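Local structure of tRNA (Adenine(22)-N(1))-methyltransferase (6QE6) at residues Val29-Gly43 and Ile104-Gly116. The protein binds S-adenosyl-L-homocysteine, the spent form of its methyl donor, and probably methylates N1 of adenine 22 in tRNA. Numbering follows the deposited sequence.
Sequences VAKLINNSTAIADIG and ILNIDYVTICGLG. Unlike the reference sequence in segment 29-43: A38 (reference Thr). With SAH (S-adenosyl-L-homocysteine), chain C.
T111 reaches D41 across two neighbouring parallel strands: its OG1 donates to D41 OD1 at 3.0 Å, coming from above the carboxylate plane. With chi1 58°, the hydroxyl sits between its own backbone N and carbonyl carbon, which leaves CG2 turned to the helix end, 3.7 Å from V29 CG1 and also against I33 CD1. Threonine suits this place by offering a donor on one branch and a methyl on the other; D41 OD2 is held by T44. On the other face of these strands the segments meet through apolar side chains: the short A40 CB touches I107 CD1 and V110 CG2, and I42 CG1 lies 3.6 Å from V110 CG1. These are the first and fourth strands of a Rossmann-like methyltransferase sheet, side by side at its centre, and their C-terminal ends help form the cofactor pocket: G43 O accepts from the amino N of S-adenosyl-homocysteine at 2.8 Å. Glycine suits its positive phi, and a CB would run into ribose O4'. At the far end D108 suits its place because one oxygen, OD2, accepts two backbone N-H groups from the same face, a bent bond from T37 and a straighter one (171°) from A38. The Y109 ring takes I33 CG1 over one face, toward the rim, and S36 OG, which donates to N34 O, in plane at its edge. Two waters link Y109 OH to L32 O, each 2.7 Å from the hydroxyl.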
loop_
_atom_site.group_PDB
_atom_site.type_symbol
_atom_site.label_atom_id
_atom_site.label_comp_id
_atom_site.label_asym_id
_atom_site.label_seq_id
_atom_site.Cartn_x
_atom_site.Cartn_y
_atom_site.Cartn_z
ATOM N N VAL A 29 -1.834 7.448 5.473
ATOM C CA VAL A 29 -1.662 7.824 4.073
ATOM C C VAL A 29 -1.734 9.348 3.892
ATOM O O VAL A 29 -0.966 9.937 3.112
ATOM C CB VAL A 29 -2.706 7.103 3.202
ATOM C CG1 VAL A 29 -2.724 7.693 1.805
ATOM C CG2 VAL A 29 -2.408 5.636 3.133
ATOM N N ALA A 30 -2.656 10.012 4.596
ATOM C CA ALA A 30 -2.853 11.442 4.372
ATOM C C ALA A 30 -1.659 12.266 4.850
ATOM O O ALA A 30 -1.359 13.313 4.259
ATOM C CB ALA A 30 -4.140 11.908 5.054
ATOM N N LYS A 31 -0.955 11.812 5.894
ATOM C CA LYS A 31 0.212 12.555 6.366
ATOM C C LYS A 31 1.302 12.654 5.303
ATOM O O LYS A 31 2.069 13.622 5.295
ATOM C CB LYS A 31 0.779 11.912 7.632
ATOM C CG LYS A 31 -0.195 11.905 8.774
ATOM C CD LYS A 31 0.518 11.864 10.101
ATOM C CE LYS A 31 -0.487 11.626 11.174
ATOM N NZ LYS A 31 -1.165 10.369 10.797
ATOM N N LEU A 32 1.390 11.676 4.405
ATOM C CA LEU A 32 2.434 11.659 3.388
ATOM C C LEU A 32 2.135 12.559 2.188
ATOM O O LEU A 32 2.982 12.659 1.292
ATOM C CB LEU A 32 2.662 10.219 2.902
ATOM C CG LEU A 32 2.984 9.211 4.008
ATOM C CD1 LEU A 32 2.898 7.743 3.562
ATOM C CD2 LEU A 32 4.355 9.533 4.599
ATOM N N ILE A 33 0.968 13.197 2.133
ATOM C CA ILE A 33 0.512 13.899 0.933
ATOM C C ILE A 33 0.345 15.376 1.249
ATOM O O ILE A 33 -0.497 15.752 2.083
ATOM C CB ILE A 33 -0.808 13.338 0.389
ATOM C CG1 ILE A 33 -0.652 11.878 0.012
ATOM C CG2 ILE A 33 -1.264 14.163 -0.811
ATOM C CD1 ILE A 33 -1.851 11.324 -0.671
ATOM N N ASN A 34 1.122 16.210 0.562
ATOM C CA ASN A 34 1.041 17.649 0.740
ATOM C C ASN A 34 1.388 18.336 -0.572
ATOM O O ASN A 34 2.110 17.784 -1.405
ATOM C CB ASN A 34 1.972 18.112 1.864
ATOM C CG ASN A 34 1.563 17.557 3.220
ATOM O OD1 ASN A 34 0.629 18.055 3.838
ATOM N ND2 ASN A 34 2.258 16.519 3.683
ATOM N N ASN A 35 0.838 19.536 -0.758
ATOM C CA ASN A 35 1.250 20.422 -1.842
ATOM C C ASN A 35 1.159 19.734 -3.193
ATOM O O ASN A 35 2.036 19.900 -4.035
ATOM C CB ASN A 35 2.673 20.942 -1.618
ATOM C CG ASN A 35 2.810 21.658 -0.302
ATOM O OD1 ASN A 35 2.005 22.538 0.025
ATOM N ND2 ASN A 35 3.807 21.266 0.488
ATOM N N SER A 36 0.109 18.943 -3.392
ATOM C CA SER A 36 -0.060 18.167 -4.612
ATOM C C SER A 36 -1.055 18.844 -5.530
ATOM O O SER A 36 -1.959 19.540 -5.075
ATOM C CB SER A 36 -0.538 16.748 -4.308
ATOM O OG SER A 36 0.477 16.052 -3.620
ATOM N N THR A 37 -0.888 18.625 -6.833
ATOM C CA THR A 37 -1.886 19.114 -7.772
ATOM C C THR A 37 -3.044 18.128 -7.902
ATOM O O THR A 37 -4.206 18.489 -7.678
ATOM C CB THR A 37 -1.243 19.402 -9.135
ATOM O OG1 THR A 37 -0.443 20.585 -9.034
ATOM C CG2 THR A 37 -2.303 19.632 -10.189
ATOM N N ALA A 38 -2.746 16.872 -8.240
ATOM C CA ALA A 38 -3.778 15.873 -8.485
ATOM C C ALA A 38 -3.359 14.539 -7.885
ATOM O O ALA A 38 -2.212 14.112 -8.041
ATOM C CB ALA A 38 -4.053 15.709 -9.989
ATOM N N ILE A 39 -4.292 13.880 -7.199
ATOM C CA ILE A 39 -4.077 12.527 -6.700
ATOM C C ILE A 39 -5.195 11.636 -7.223
ATOM O O ILE A 39 -6.275 12.104 -7.585
ATOM C CB ILE A 39 -4.002 12.473 -5.155
ATOM C CG1 ILE A 39 -5.361 12.829 -4.507
ATOM C CG2 ILE A 39 -2.855 13.371 -4.632
ATOM C CD1 ILE A 39 -6.265 11.618 -4.195
ATOM N N ALA A 40 -4.935 10.332 -7.254
ATOM C CA ALA A 40 -5.966 9.366 -7.613
ATOM C C ALA A 40 -6.066 8.300 -6.525
ATOM O O ALA A 40 -5.070 7.655 -6.187
ATOM C CB ALA A 40 -5.686 8.734 -8.975
ATOM N N ASP A 41 -7.262 8.120 -5.971
ATOM C CA ASP A 41 -7.522 7.067 -4.993
ATOM C C ASP A 41 -8.110 5.880 -5.743
ATOM O O ASP A 41 -9.203 5.976 -6.309
ATOM C CB ASP A 41 -8.467 7.563 -3.900
ATOM C CG ASP A 41 -8.526 6.634 -2.684
ATOM O OD1 ASP A 41 -7.643 5.744 -2.509
ATOM O OD2 ASP A 41 -9.468 6.827 -1.882
ATOM N N ILE A 42 -7.380 4.772 -5.770
ATOM C CA ILE A 42 -7.850 3.559 -6.421
ATOM C C ILE A 42 -8.574 2.699 -5.400
ATOM O O ILE A 42 -8.004 2.343 -4.360
ATOM C CB ILE A 42 -6.687 2.791 -7.055
ATOM C CG1 ILE A 42 -5.812 3.736 -7.872
ATOM C CG2 ILE A 42 -7.227 1.639 -7.884
ATOM C CD1 ILE A 42 -6.572 4.472 -8.988
ATOM N N GLY A 43 -9.811 2.320 -5.711
ATOM C CA GLY A 43 -10.631 1.613 -4.739
ATOM C C GLY A 43 -11.179 2.524 -3.659
ATOM O O GLY A 43 -11.148 2.178 -2.468
ATOM N N ILE A 104 -7.268 12.941 -18.084
ATOM C CA ILE A 104 -6.588 12.700 -16.815
ATOM C C ILE A 104 -5.254 13.434 -16.827
ATOM O O ILE A 104 -4.417 13.210 -17.713
ATOM C CB ILE A 104 -6.395 11.199 -16.570
ATOM C CG1 ILE A 104 -7.740 10.484 -16.644
ATOM C CG2 ILE A 104 -5.782 10.970 -15.212
ATOM C CD1 ILE A 104 -8.779 11.123 -15.794
ATOM N N LEU A 105 -5.057 14.326 -15.854
ATOM C CA LEU A 105 -3.806 15.063 -15.739
ATOM C C LEU A 105 -2.721 14.205 -15.090
ATOM O O LEU A 105 -2.986 13.142 -14.517
ATOM C CB LEU A 105 -3.967 16.327 -14.897
ATOM C CG LEU A 105 -5.101 17.332 -15.040
ATOM C CD1 LEU A 105 -4.830 18.434 -14.037
ATOM C CD2 LEU A 105 -5.205 17.885 -16.452
ATOM N N ASN A 106 -1.483 14.700 -15.175
ATOM C CA ASN A 106 -0.387 14.132 -14.401
ATOM C C ASN A 106 -0.771 14.031 -12.932
ATOM O O ASN A 106 -1.328 14.971 -12.355
ATOM C CB ASN A 106 0.863 14.996 -14.535
ATOM C CG ASN A 106 1.559 14.803 -15.845
ATOM O OD1 ASN A 106 1.200 13.930 -16.629
ATOM N ND2 ASN A 106 2.573 15.613 -16.092
ATOM N N ILE A 107 -0.437 12.897 -12.321
ATOM C CA ILE A 107 -0.881 12.567 -10.971
ATOM C C ILE A 107 0.335 12.521 -10.055
ATOM O O ILE A 107 1.283 11.770 -10.309
ATOM C CB ILE A 107 -1.657 11.238 -10.955
ATOM C CG1 ILE A 107 -2.957 11.384 -11.749
ATOM C CG2 ILE A 107 -1.941 10.771 -9.519
ATOM C CD1 ILE A 107 -3.524 10.076 -12.214
ATOM N N ASP A 108 0.308 13.329 -8.988
ATOM C CA ASP A 108 1.403 13.330 -8.021
ATOM C C ASP A 108 1.424 12.035 -7.215
ATOM O O ASP A 108 2.482 11.429 -7.022
ATOM C CB ASP A 108 1.284 14.531 -7.088
ATOM C CG ASP A 108 1.426 15.855 -7.821
ATOM O OD1 ASP A 108 2.547 16.402 -7.837
ATOM O OD2 ASP A 108 0.430 16.344 -8.400
ATOM N N TYR A 109 0.263 11.588 -6.736
ATOM C CA TYR A 109 0.209 10.409 -5.890
ATOM C C TYR A 109 -0.993 9.573 -6.270
ATOM O O TYR A 109 -2.125 10.066 -6.260
ATOM C CB TYR A 109 0.082 10.762 -4.412
ATOM C CG TYR A 109 1.265 11.430 -3.769
ATOM C CD1 TYR A 109 2.250 10.679 -3.128
ATOM C CD2 TYR A 109 1.365 12.824 -3.733
ATOM C CE1 TYR A 109 3.312 11.292 -2.489
ATOM C CE2 TYR A 109 2.440 13.452 -3.112
ATOM C CZ TYR A 109 3.404 12.678 -2.492
ATOM O OH TYR A 109 4.447 13.293 -1.863
ATOM N N VAL A 110 -0.757 8.309 -6.563
ATOM C CA VAL A 110 -1.822 7.329 -6.598
ATOM C C VAL A 110 -1.826 6.602 -5.263
ATOM O O VAL A 110 -0.778 6.123 -4.808
ATOM C CB VAL A 110 -1.641 6.362 -7.772
ATOM C CG1 VAL A 110 -2.561 5.187 -7.604
ATOM C CG2 VAL A 110 -1.913 7.110 -9.076
ATOM N N THR A 111 -2.980 6.571 -4.602
ATOM C CA THR A 111 -3.137 5.827 -3.362
ATOM C C THR A 111 -4.008 4.612 -3.620
ATOM O O THR A 111 -5.002 4.689 -4.353
ATOM C CB THR A 111 -3.735 6.672 -2.231
ATOM O OG1 THR A 111 -5.016 7.190 -2.622
ATOM C CG2 THR A 111 -2.794 7.815 -1.881
ATOM N N ILE A 112 -3.589 3.484 -3.051
ATOM C CA ILE A 112 -4.299 2.221 -3.132
ATOM C C ILE A 112 -4.342 1.689 -1.715
ATOM O O ILE A 112 -3.300 1.302 -1.165
ATOM C CB ILE A 112 -3.609 1.220 -4.064
ATOM C CG1 ILE A 112 -3.352 1.850 -5.431
ATOM C CG2 ILE A 112 -4.438 -0.036 -4.175
ATOM C CD1 ILE A 112 -2.360 1.093 -6.298
ATOM N N CYS A 113 -5.533 1.668 -1.114
ATOM C CA CYS A 113 -5.679 1.279 0.281
ATOM C C CYS A 113 -6.760 0.220 0.428
ATOM O O CYS A 113 -7.810 0.285 -0.222
ATOM C CB CYS A 113 -6.005 2.498 1.154
ATOM S SG CYS A 113 -4.858 3.886 0.876
ATOM N N GLY A 114 -6.491 -0.760 1.285
ATOM C CA GLY A 114 -7.493 -1.757 1.601
ATOM C C GLY A 114 -7.650 -2.865 0.585
ATOM O O GLY A 114 -8.745 -3.415 0.453
ATOM N N LEU A 115 -6.591 -3.197 -0.151
ATOM C CA LEU A 115 -6.560 -4.366 -1.014
ATOM C C LEU A 115 -5.363 -5.225 -0.634
ATOM O O LEU A 115 -4.476 -4.798 0.117
ATOM C CB LEU A 115 -6.513 -3.961 -2.493
ATOM C CG LEU A 115 -7.675 -3.085 -2.996
ATOM C CD1 LEU A 115 -7.426 -2.562 -4.395
ATOM C CD2 LEU A 115 -9.032 -3.828 -2.929
ATOM N N GLY A 116 -5.366 -6.469 -1.134
ATOM C CA GLY A 116 -4.223 -7.343 -0.971
ATOM C C GLY A 116 -3.109 -7.065 -1.981
ATOM O O GLY A 116 -3.312 -6.499 -3.058
HETATM N N SAH C . -10.100 2.736 0.073
HETATM C CA SAH C . -10.919 2.343 1.215
HETATM C CB SAH C . -11.866 1.195 0.836
HETATM C CG SAH C . -11.223 -0.152 0.500
HETATM S SD SAH C . -12.465 -1.442 0.217
HETATM C C SAH C . -10.057 1.939 2.415
HETATM O O SAH C . -8.875 1.611 2.264
HETATM O OXT SAH C . -10.521 1.926 3.561
HETATM C "C5'" SAH C . -11.729 -1.880 -1.375
HETATM C "C4'" SAH C . -12.373 -1.122 -2.531
HETATM O "O4'" SAH C . -11.610 -1.329 -3.696
HETATM C "C3'" SAH C . -13.768 -1.626 -2.852
HETATM O "O3'" SAH C . -14.657 -0.535 -2.910
HETATM C "C2'" SAH C . -13.649 -2.266 -4.225
HETATM O "O2'" SAH C . -14.811 -2.008 -4.965
HETATM C "C1'" SAH C . -12.438 -1.570 -4.805
HETATM N N9 SAH C . -11.687 -2.388 -5.759
HETATM C C8 SAH C . -11.436 -3.728 -5.688
HETATM N N7 SAH C . -10.689 -4.068 -6.774
HETATM C C5 SAH C . -10.464 -2.977 -7.514
HETATM C C6 SAH C . -9.779 -2.780 -8.704
HETATM N N6 SAH C . -9.182 -3.796 -9.324
HETATM N N1 SAH C . -9.728 -1.514 -9.240
HETATM C C2 SAH C . -10.340 -0.453 -8.602
HETATM N N3 SAH C . -11.018 -0.667 -7.421
HETATM C C4 SAH C . -11.077 -1.908 -6.887
HETATM O O HOH W 1 3.643 15.257 -0.266
HETATM O O HOH W 2 5.746 12.281 0.338
#